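Local coordinates for protein copper-containing nitrite reductase (Thermus scotoductus, PDB 6HBE) that probably reduces nitrite to nitric oxide in denitrification, working as a homotrimer whose three-domain subunits carry several copper ions, at residues N72-G76 and H125-Q130; P191-P196 and L280-A286; S213-G219 and Y262-V268; K361-V367 and G436-E442. All blocks are in the same frame, centred on the assembly; numbering follows the deposited sequence.

Contact 1. Residues N72-G76 and H125-Q130; sequences NVTHG and HTMGGQ. With CU (copper (II) ion), chain N.
His75 and His125 meet through one copper ion, to which Gln130 also binds. The His75 side chain starts with CB, 3.5 Å from the copper. CG turns away from the carbonyl carbon (chi1 -69°), which swings the ring toward helix 120-126 and lets CG face Gln130 NE2. His75 ND1 then binds the copper at 2.1 Å. His75 ND1 also lies 3.1 Å from His125 ND1 and 3.2 Å from Gln130 OE1, close approaches that come from sharing the metal and are not hydrogen bonds. His75 CE1 runs past His125 ND1 at 3.5 Å, and NE2, on the far side of the ring, is hydrogen-bonded to Asp71 OD2, which fixes the ring's rotation. With Cys115, these three ligands complete a cupredoxin-type, type 1 copper site in which a glutamine amide oxygen takes the place usually held by methionine, as in stellacyanin. The His125 ring stands at 67° to that of His75, with His75 ND1 at its edge; its own NE2 is held by Glu385. Gln130 has an extended chain beyond CG. Its OE1 coordinates the copper at 2.0 Å, while its NE2 lies over a face of the His75 ring and donates to Ser45 O. Gly129, at phi 125°, closes the helix in a Schellman motif just before this ligand. Near His125 CE1, 3.3 Å away, sits Thr74 O, buried without a polar partner in the model.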
# COMPACT_ATOMS: atom_id res chain seq x y z
N ASN C 72 -21.55 19.62 -16.64
CA ASN C 72 -21.42 19.43 -18.10
C ASN C 72 -20.91 18.04 -18.55
O ASN C 72 -20.76 17.82 -19.75
CB ASN C 72 -20.51 20.53 -18.72
CG ASN C 72 -19.09 20.54 -18.14
OD1 ASN C 72 -18.86 20.15 -17.01
ND2 ASN C 72 -18.13 21.01 -18.93
N VAL C 73 -20.63 17.12 -17.60
CA VAL C 73 -20.37 15.70 -17.92
C VAL C 73 -21.33 14.80 -17.17
O VAL C 73 -21.96 15.22 -16.18
CB VAL C 73 -18.90 15.26 -17.66
CG1 VAL C 73 -17.92 16.17 -18.38
CG2 VAL C 73 -18.57 15.18 -16.16
N THR C 74 -21.42 13.56 -17.64
CA THR C 74 -22.27 12.51 -17.07
C THR C 74 -21.84 12.16 -15.65
O THR C 74 -20.65 12.12 -15.39
CB THR C 74 -22.19 11.27 -17.98
OG1 THR C 74 -22.74 11.62 -19.26
CG2 THR C 74 -22.96 10.08 -17.44
N HIS C 75 -22.80 11.87 -14.77
CA HIS C 75 -22.55 11.43 -13.38
C HIS C 75 -23.55 10.31 -13.08
O HIS C 75 -24.16 9.75 -14.01
CB HIS C 75 -22.69 12.61 -12.39
CG HIS C 75 -21.59 13.62 -12.52
ND1 HIS C 75 -20.30 13.37 -12.12
CD2 HIS C 75 -21.60 14.90 -12.99
CE1 HIS C 75 -19.55 14.42 -12.38
NE2 HIS C 75 -20.31 15.36 -12.90
N GLY C 76 -23.70 9.96 -11.82
CA GLY C 76 -24.62 8.91 -11.43
C GLY C 76 -24.53 8.69 -9.95
O GLY C 76 -23.97 9.52 -9.24
N HIS C 125 -14.39 8.92 -10.97
CA HIS C 125 -15.13 10.02 -10.30
C HIS C 125 -15.07 9.96 -8.77
O HIS C 125 -15.01 10.99 -8.11
CB HIS C 125 -16.60 10.07 -10.73
CG HIS C 125 -16.81 10.60 -12.11
ND1 HIS C 125 -17.90 11.38 -12.44
CD2 HIS C 125 -16.08 10.46 -13.24
CE1 HIS C 125 -17.85 11.68 -13.73
NE2 HIS C 125 -16.75 11.14 -14.24
N THR C 126 -15.14 8.76 -8.21
CA THR C 126 -15.12 8.61 -6.74
C THR C 126 -13.84 9.19 -6.16
O THR C 126 -13.85 9.99 -5.18
CB THR C 126 -15.36 7.15 -6.33
OG1 THR C 126 -16.68 6.76 -6.71
CG2 THR C 126 -15.19 6.97 -4.81
N MET C 127 -12.73 8.90 -6.80
CA MET C 127 -11.44 9.45 -6.32
C MET C 127 -11.29 10.96 -6.43
O MET C 127 -10.43 11.53 -5.77
CB MET C 127 -10.24 8.71 -6.91
CG MET C 127 -10.02 8.83 -8.39
SD MET C 127 -9.38 10.43 -8.87
CE MET C 127 -7.92 10.67 -7.95
N GLY C 128 -12.14 11.61 -7.24
CA GLY C 128 -12.21 13.08 -7.33
C GLY C 128 -13.05 13.81 -6.29
O GLY C 128 -13.15 15.03 -6.34
N GLY C 129 -13.68 13.08 -5.35
CA GLY C 129 -14.40 13.74 -4.25
C GLY C 129 -15.86 13.36 -4.06
O GLY C 129 -16.46 13.78 -3.05
N GLN C 130 -16.43 12.61 -5.01
CA GLN C 130 -17.87 12.35 -5.03
C GLN C 130 -18.26 11.16 -4.18
O GLN C 130 -18.45 10.03 -4.68
CB GLN C 130 -18.40 12.17 -6.47
CG GLN C 130 -18.84 13.44 -7.16
CD GLN C 130 -19.33 13.26 -8.62
OE1 GLN C 130 -18.82 12.45 -9.45
NE2 GLN C 130 -20.34 14.07 -8.96
CU CU N . -19.49 11.71 -11.22

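Contact 2. Residues P191-P196 and L280-A286; sequences PIPVRP and LRAKKDA
Ile192 to Val194 run alongside Leu280 to Ala282 as parallel strands. Backbone hydrogen bonds come first: Arg281 N to Ile192 O, Val194 N to Arg281 O at 3.1 Å, and Lys283 N to Val194 O. The second is nearly straight at its hydrogen, but its donor sits well above the carbonyl plane. Beyond the strand, Arg195 reaches out on a chain extended from CG to NE. Its NE gives a bond of 2.7 Å to Ala286 O that lies in both the carbonyl and the guanidinium plane, and its NH2 adds a weak one to the same oxygen. A leucine in place of Arg195 would probably leave Ala286 O without either donor and the turn of 283-286 less firmly tied to this strand. Apolar contacts fill one face of the sheet: Ile192 CD1 meets Leu280 CD2 at 4.0 Å, and Val194 CG2 rests on Ala282 CB at 3.7 Å. On the other face, Pro191 CG lies over a face of the Arg281 guanidinium, 3.7 Å from NH1, while Arg281 NE forms a salt bridge with Asp261. Further along, Pro196 CG meets the aliphatic Lys284 CD. This is the parallel edge pairing of a cupredoxin-type beta sandwich, with strand 192-194 the outermost in its sheet within the chain.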
# COMPACT_ATOMS: atom_id res chain seq x y z
N PRO C 191 -11.01 21.76 18.01
CA PRO C 191 -11.25 20.53 18.81
C PRO C 191 -12.72 20.31 19.20
O PRO C 191 -13.47 21.28 19.37
CB PRO C 191 -10.35 20.72 20.04
CG PRO C 191 -9.31 21.72 19.62
CD PRO C 191 -9.99 22.63 18.64
N ILE C 192 -13.13 19.06 19.29
CA ILE C 192 -14.52 18.67 19.60
C ILE C 192 -14.77 18.64 21.14
O ILE C 192 -14.14 17.85 21.86
CB ILE C 192 -14.86 17.32 18.97
CG1 ILE C 192 -14.80 17.39 17.44
CG2 ILE C 192 -16.23 16.81 19.43
CD1 ILE C 192 -14.74 16.03 16.76
N PRO C 193 -15.65 19.52 21.68
CA PRO C 193 -15.82 19.53 23.14
C PRO C 193 -16.60 18.31 23.64
O PRO C 193 -17.63 17.99 23.07
CB PRO C 193 -16.62 20.84 23.41
CG PRO C 193 -16.39 21.69 22.19
CD PRO C 193 -16.32 20.68 21.06
N VAL C 194 -16.08 17.65 24.67
CA VAL C 194 -16.75 16.54 25.36
C VAL C 194 -16.55 16.71 26.87
O VAL C 194 -15.74 17.52 27.30
CB VAL C 194 -16.21 15.15 24.89
CG1 VAL C 194 -16.36 14.98 23.36
CG2 VAL C 194 -14.78 14.88 25.36
N ARG C 195 -17.29 15.94 27.65
CA ARG C 195 -17.14 15.91 29.12
C ARG C 195 -16.64 14.53 29.59
O ARG C 195 -17.10 13.49 29.08
CB ARG C 195 -18.48 16.15 29.81
CG ARG C 195 -19.17 17.46 29.45
CD ARG C 195 -20.46 17.61 30.26
NE ARG C 195 -21.23 18.77 29.80
CZ ARG C 195 -22.56 18.89 29.83
NH1 ARG C 195 -23.35 17.92 30.32
NH2 ARG C 195 -23.12 20.00 29.35
N PRO C 196 -15.78 14.51 30.64
CA PRO C 196 -15.47 13.25 31.30
C PRO C 196 -16.75 12.53 31.72
O PRO C 196 -17.71 13.20 32.13
CB PRO C 196 -14.65 13.67 32.52
CG PRO C 196 -14.04 14.97 32.13
CD PRO C 196 -15.08 15.65 31.28
N LEU C 280 -10.56 15.27 20.72
CA LEU C 280 -11.72 15.36 21.62
C LEU C 280 -11.24 16.03 22.93
O LEU C 280 -10.45 15.46 23.66
CB LEU C 280 -12.26 13.96 21.92
CG LEU C 280 -12.51 13.05 20.69
CD1 LEU C 280 -13.06 11.71 21.11
CD2 LEU C 280 -13.41 13.70 19.66
N ARG C 281 -11.70 17.26 23.20
CA ARG C 281 -11.19 18.04 24.34
C ARG C 281 -12.15 17.93 25.51
O ARG C 281 -13.22 18.56 25.50
CB ARG C 281 -10.95 19.50 23.92
CG ARG C 281 -10.33 20.39 25.02
CD ARG C 281 -9.56 21.57 24.41
NE ARG C 281 -8.28 21.16 23.83
CZ ARG C 281 -7.49 21.93 23.06
NH1 ARG C 281 -7.83 23.18 22.69
NH2 ARG C 281 -6.32 21.45 22.64
N ALA C 282 -11.77 17.13 26.51
CA ALA C 282 -12.65 16.77 27.61
C ALA C 282 -12.50 17.81 28.73
O ALA C 282 -11.38 18.04 29.23
CB ALA C 282 -12.36 15.37 28.12
N LYS C 283 -13.62 18.47 29.07
CA LYS C 283 -13.70 19.45 30.19
C LYS C 283 -14.99 19.27 30.93
O LYS C 283 -16.04 19.09 30.31
CB LYS C 283 -13.67 20.89 29.69
CG LYS C 283 -12.34 21.28 29.10
CD LYS C 283 -12.30 22.75 28.72
CE LYS C 283 -10.91 23.11 28.19
NZ LYS C 283 -10.98 24.26 27.25
N LYS C 284 -14.93 19.33 32.26
CA LYS C 284 -16.11 19.14 33.12
C LYS C 284 -17.25 20.09 32.78
O LYS C 284 -18.42 19.70 32.81
CB LYS C 284 -15.73 19.37 34.61
CG LYS C 284 -14.87 18.27 35.23
CD LYS C 284 -15.58 16.92 35.19
CE LYS C 284 -15.10 15.90 36.23
NZ LYS C 284 -13.66 15.54 36.09
N ASP C 285 -16.92 21.31 32.40
CA ASP C 285 -17.98 22.32 32.11
C ASP C 285 -18.35 22.45 30.61
O ASP C 285 -18.95 23.45 30.20
CB ASP C 285 -17.59 23.69 32.73
CG ASP C 285 -16.23 24.21 32.25
OD1 ASP C 285 -15.59 23.56 31.38
OD2 ASP C 285 -15.78 25.26 32.78
N ALA C 286 -18.00 21.45 29.79
CA ALA C 286 -18.10 21.61 28.34
C ALA C 286 -19.57 21.70 27.91
O ALA C 286 -20.40 20.88 28.32
CB ALA C 286 -17.42 20.45 27.61

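Contact 3. Residues S213-G219 and Y262-V268; sequences STLHVVG and YTLVTHV. With CU (copper (II) ion), chain E.
The type 2 copper site between subunits is reached from this side by His216 and His267, carried on and just after two antiparallel strands of a cupredoxin-type sheet. His267 NE2 binds the copper at 2.1 Å; His80 and His114 of the third subunit are its other histidine ligands, and a water is the fourth. That same water is hydrogen-bonded to His216 NE2 at 2.9 Å, so His216 belongs to the second shell, linked to the metal through the bound water. The two rings form a T-shaped pair, the edge of His267 toward the face of His216, with CD2 to CD2 at 3.7 Å and the planes 80° apart. His216 CG points away from the backbone N (chi1 171°), placing the ring beside Val265 CG1, which lies at its edge, and ND1 is held by Gln239 O. The strands themselves are joined by His216 N to Val265 O and the return bond from Val265 N, with Val218 N to Thr263 O further on. Thr266 OG1 takes two backbone donors, Thr214 N at 3.3 Å and Val268 N at 3.2 Å, the latter making an ST turn. A valine at Thr266 would probably leave both N-H groups without their acceptor and let the backbone around His267 shift. On the opposite face of the sheet from His216, Leu215 CD1 packs against Leu264 CD1 at 3.8 Å. Strands 241-243 and 277-282 flank the pair in the sheet, and Val268 is the N-cap of helix 269-272, whose Phe269 stacks on the His267 ring.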
# COMPACT_ATOMS: atom_id res chain seq x y z
N SER C 213 -7.44 1.83 7.16
CA SER C 213 -7.43 2.66 8.38
C SER C 213 -7.48 1.78 9.61
O SER C 213 -8.10 0.71 9.58
CB SER C 213 -8.63 3.62 8.38
OG SER C 213 -8.62 4.51 9.50
N THR C 214 -6.85 2.23 10.69
CA THR C 214 -6.99 1.61 12.01
C THR C 214 -7.32 2.73 12.99
O THR C 214 -6.43 3.38 13.55
CB THR C 214 -5.74 0.79 12.47
OG1 THR C 214 -4.53 1.51 12.19
CG2 THR C 214 -5.68 -0.55 11.71
N LEU C 215 -8.62 2.95 13.21
CA LEU C 215 -9.07 4.09 14.04
C LEU C 215 -8.78 3.86 15.51
O LEU C 215 -8.96 2.75 16.00
CB LEU C 215 -10.56 4.39 13.86
CG LEU C 215 -11.05 5.75 14.36
CD1 LEU C 215 -10.50 6.88 13.53
CD2 LEU C 215 -12.56 5.83 14.33
N HIS C 216 -8.30 4.90 16.19
CA HIS C 216 -7.78 4.81 17.57
C HIS C 216 -8.10 6.10 18.34
O HIS C 216 -8.14 7.18 17.73
CB HIS C 216 -6.26 4.55 17.52
CG HIS C 216 -5.56 4.65 18.85
ND1 HIS C 216 -5.67 3.69 19.84
CD2 HIS C 216 -4.71 5.59 19.33
CE1 HIS C 216 -4.93 4.04 20.87
NE2 HIS C 216 -4.33 5.19 20.60
N VAL C 217 -8.32 6.01 19.66
CA VAL C 217 -8.35 7.21 20.55
C VAL C 217 -7.26 7.10 21.63
O VAL C 217 -7.24 6.14 22.37
CB VAL C 217 -9.74 7.43 21.23
CG1 VAL C 217 -9.68 8.63 22.21
CG2 VAL C 217 -10.82 7.72 20.22
N VAL C 218 -6.34 8.09 21.67
CA VAL C 218 -5.24 8.11 22.65
C VAL C 218 -5.84 8.35 24.03
O VAL C 218 -6.48 9.39 24.25
CB VAL C 218 -4.20 9.22 22.33
CG1 VAL C 218 -3.00 9.16 23.29
CG2 VAL C 218 -3.72 9.11 20.88
N GLY C 219 -5.65 7.40 24.94
CA GLY C 219 -6.26 7.42 26.26
C GLY C 219 -7.57 6.67 26.32
O GLY C 219 -8.29 6.75 27.32
N TYR C 262 -8.13 13.80 24.25
CA TYR C 262 -8.16 12.42 23.84
C TYR C 262 -8.13 12.44 22.31
O TYR C 262 -9.11 12.84 21.68
CB TYR C 262 -9.44 11.73 24.36
CG TYR C 262 -9.51 11.54 25.88
CD1 TYR C 262 -10.00 12.55 26.71
CD2 TYR C 262 -9.10 10.36 26.48
CE1 TYR C 262 -10.06 12.39 28.11
CE2 TYR C 262 -9.13 10.17 27.87
CZ TYR C 262 -9.64 11.19 28.68
OH TYR C 262 -9.70 11.03 30.06
N THR C 263 -6.98 12.09 21.74
CA THR C 263 -6.72 12.33 20.32
C THR C 263 -7.30 11.18 19.46
O THR C 263 -7.00 10.02 19.70
CB THR C 263 -5.20 12.52 20.10
OG1 THR C 263 -4.80 13.75 20.72
CG2 THR C 263 -4.84 12.59 18.63
N LEU C 264 -8.07 11.54 18.44
CA LEU C 264 -8.61 10.59 17.46
C LEU C 264 -7.64 10.50 16.28
O LEU C 264 -7.25 11.54 15.69
CB LEU C 264 -9.97 11.09 16.96
CG LEU C 264 -10.70 10.25 15.91
CD1 LEU C 264 -11.23 8.98 16.58
CD2 LEU C 264 -11.83 11.04 15.24
N VAL C 265 -7.26 9.28 15.90
CA VAL C 265 -6.19 9.12 14.90
C VAL C 265 -6.33 7.74 14.24
O VAL C 265 -6.91 6.77 14.83
CB VAL C 265 -4.80 9.34 15.57
CG1 VAL C 265 -4.45 8.22 16.53
CG2 VAL C 265 -3.67 9.55 14.54
N THR C 266 -5.81 7.66 13.01
CA THR C 266 -5.56 6.36 12.37
C THR C 266 -4.14 5.92 12.71
O THR C 266 -3.16 6.67 12.54
CB THR C 266 -5.76 6.33 10.82
OG1 THR C 266 -5.26 5.08 10.32
CG2 THR C 266 -5.02 7.47 10.10
N HIS C 267 -3.99 4.67 13.12
CA HIS C 267 -2.66 4.15 13.48
C HIS C 267 -1.80 3.73 12.25
O HIS C 267 -0.70 3.24 12.41
CB HIS C 267 -2.74 3.07 14.57
CG HIS C 267 -1.94 3.42 15.80
ND1 HIS C 267 -0.58 3.25 15.87
CD2 HIS C 267 -2.31 3.99 16.98
CE1 HIS C 267 -0.14 3.67 17.05
NE2 HIS C 267 -1.17 4.13 17.74
N VAL C 268 -2.33 3.95 11.03
CA VAL C 268 -1.55 3.85 9.81
C VAL C 268 -0.83 5.21 9.71
O VAL C 268 -1.39 6.21 9.14
CB VAL C 268 -2.42 3.57 8.56
CG1 VAL C 268 -1.56 3.49 7.30
CG2 VAL C 268 -3.21 2.27 8.76
CU CU E . -0.94 4.79 19.68
O HOH W 1 -1.62 6.26 20.81

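Contact 4. Residues K361-V367 and G436-E442; sequences KVLEIPV and GIIRVYE
Lys361 O accepts the N-H of Ile437 and opens a run of parallel pairing in the C-terminal cupredoxin domain, of the plastocyanin/azurin family. Val362 comes next, its CG1 4.1 Å from Ile437 CG2 and 3.4 Å from Arg439 NH1. Leu363 turns to the other face, its N bonded to Ile437 O and its O to Arg439 N, with CB loosely against Ile438 CG1. Glu364 carries the salt bridge: its OE2 is met on the anti side by Arg439 NH1 at 2.8 Å, with the carboxylate and guanidinium planes 67° apart. Each charge has a second partner, Arg326 for Glu364 OE1 and Glu423 for Arg439 NE, so the pair belongs to a longer chain of charges. Ile365 sets CG1 against Val440 CG2 while its N and O bond to Arg439 O and Tyr441 N. At Pro366, Tyr441 swings its ring back across the strand, CG lying between the backbone N and carbonyl carbon (chi1 68°), and the proline makes a CH-pi contact with CB 4.1 Å from the ring centroid. Val367 N closes the run on Tyr441 O at 2.9 Å, where Glu442 carries the sheet antiparallel into the third subunit, and Val367 CG1 lies 3.8 Å from Val440 CG1.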
# COMPACT_ATOMS: atom_id res chain seq x y z
N LYS C 361 2.05 16.17 -16.49
CA LYS C 361 1.08 17.22 -16.83
C LYS C 361 1.63 18.28 -17.81
O LYS C 361 0.91 18.74 -18.71
CB LYS C 361 0.56 17.92 -15.57
CG LYS C 361 -0.32 17.05 -14.66
CD LYS C 361 -0.64 17.74 -13.34
CE LYS C 361 -1.50 16.89 -12.37
NZ LYS C 361 -2.75 16.37 -12.99
N VAL C 362 2.89 18.65 -17.62
CA VAL C 362 3.60 19.64 -18.44
C VAL C 362 4.92 19.05 -18.90
O VAL C 362 5.75 18.63 -18.08
CB VAL C 362 3.90 20.93 -17.66
CG1 VAL C 362 4.56 22.00 -18.55
CG2 VAL C 362 2.66 21.48 -17.00
N LEU C 363 5.14 19.03 -20.22
CA LEU C 363 6.34 18.45 -20.83
C LEU C 363 7.02 19.53 -21.70
O LEU C 363 6.34 20.17 -22.53
CB LEU C 363 5.94 17.24 -21.67
CG LEU C 363 7.03 16.44 -22.38
CD1 LEU C 363 7.99 15.75 -21.43
CD2 LEU C 363 6.39 15.43 -23.31
N GLU C 364 8.32 19.71 -21.50
CA GLU C 364 9.16 20.65 -22.26
C GLU C 364 10.28 19.86 -22.97
O GLU C 364 11.16 19.29 -22.32
CB GLU C 364 9.72 21.75 -21.36
CG GLU C 364 8.62 22.55 -20.67
CD GLU C 364 9.11 23.68 -19.80
OE1 GLU C 364 10.24 23.63 -19.28
OE2 GLU C 364 8.32 24.64 -19.59
N ILE C 365 10.21 19.80 -24.31
CA ILE C 365 11.11 19.00 -25.15
C ILE C 365 11.85 19.90 -26.18
O ILE C 365 11.30 20.92 -26.60
CB ILE C 365 10.38 17.89 -25.93
CG1 ILE C 365 9.10 18.42 -26.59
CG2 ILE C 365 10.02 16.72 -25.01
CD1 ILE C 365 8.50 17.47 -27.59
N PRO C 366 13.09 19.52 -26.55
CA PRO C 366 13.79 20.24 -27.65
C PRO C 366 13.28 19.84 -29.03
O PRO C 366 12.81 18.70 -29.22
CB PRO C 366 15.25 19.80 -27.48
CG PRO C 366 15.15 18.42 -26.87
CD PRO C 366 13.93 18.45 -25.98
N VAL C 367 13.36 20.76 -30.00
CA VAL C 367 12.98 20.46 -31.39
C VAL C 367 13.67 19.19 -31.90
O VAL C 367 14.85 18.92 -31.57
CB VAL C 367 13.28 21.64 -32.37
CG1 VAL C 367 12.32 22.81 -32.10
CG2 VAL C 367 14.73 22.11 -32.29
N GLY C 436 -3.48 18.84 -20.35
CA GLY C 436 -2.03 18.84 -20.32
C GLY C 436 -1.42 19.89 -21.23
O GLY C 436 -2.15 20.55 -22.00
N ILE C 437 -0.10 20.04 -21.13
CA ILE C 437 0.70 21.03 -21.90
C ILE C 437 1.92 20.37 -22.50
O ILE C 437 2.62 19.58 -21.82
CB ILE C 437 1.14 22.22 -21.02
CG1 ILE C 437 -0.06 23.11 -20.65
CG2 ILE C 437 2.21 23.06 -21.70
CD1 ILE C 437 0.19 24.11 -19.54
N ILE C 438 2.24 20.72 -23.76
CA ILE C 438 3.56 20.44 -24.34
C ILE C 438 4.16 21.76 -24.84
O ILE C 438 3.47 22.54 -25.52
CB ILE C 438 3.49 19.43 -25.51
CG1 ILE C 438 3.14 18.03 -25.01
CG2 ILE C 438 4.83 19.36 -26.27
CD1 ILE C 438 2.77 17.05 -26.10
N ARG C 439 5.42 22.01 -24.49
CA ARG C 439 6.20 23.13 -25.00
C ARG C 439 7.43 22.59 -25.69
O ARG C 439 8.05 21.67 -25.18
CB ARG C 439 6.65 24.07 -23.90
CG ARG C 439 5.53 24.52 -22.99
CD ARG C 439 5.97 25.66 -22.10
NE ARG C 439 4.87 26.13 -21.25
CZ ARG C 439 4.69 25.85 -19.95
NH1 ARG C 439 5.56 25.12 -19.25
NH2 ARG C 439 3.63 26.34 -19.31
N VAL C 440 7.78 23.18 -26.83
CA VAL C 440 8.90 22.73 -27.65
C VAL C 440 9.89 23.89 -27.77
O VAL C 440 9.51 24.96 -28.23
CB VAL C 440 8.45 22.26 -29.05
CG1 VAL C 440 9.61 21.61 -29.80
CG2 VAL C 440 7.29 21.27 -28.94
N TYR C 441 11.13 23.66 -27.36
CA TYR C 441 12.12 24.72 -27.30
C TYR C 441 13.22 24.53 -28.34
O TYR C 441 13.44 23.43 -28.82
CB TYR C 441 12.70 24.91 -25.88
CG TYR C 441 13.55 23.78 -25.32
CD1 TYR C 441 12.98 22.74 -24.58
CD2 TYR C 441 14.93 23.78 -25.48
CE1 TYR C 441 13.76 21.73 -24.04
CE2 TYR C 441 15.72 22.76 -24.96
CZ TYR C 441 15.13 21.73 -24.23
OH TYR C 441 15.92 20.72 -23.72
N GLU C 442 13.88 25.64 -28.68
CA GLU C 442 14.95 25.68 -29.70
C GLU C 442 15.92 26.82 -29.33
O GLU C 442 15.46 27.86 -28.87
CB GLU C 442 14.37 25.92 -31.10
CG GLU C 442 15.40 26.08 -32.23
CD GLU C 442 14.77 26.43 -33.57
OE1 GLU C 442 14.28 27.58 -33.74
OE2 GLU C 442 14.76 25.53 -34.45

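Contact 1 comes first along the chain and lies nearest its centre, in the N-terminal copper domain. Contact 3 is nested inside the loop that contact 2 closes, and contact 4 follows in the C-terminal cupredoxin domain. Contacts 2 and 3, with centres about 17 Å apart, share one sheet: strands 277-282 and 260-266 are neighbours in it, and Tyr262 packs on Ala282. Contacts 2 and 4 lie on opposite sides of the chain's centre, about 55 Å between centres. Contact 1 holds a copper within one subunit, whereas contact 3 supplies a ligand to a copper shared with the third subunit. Contact 4 meets that subunit too, so trimer formation involves both distant domains.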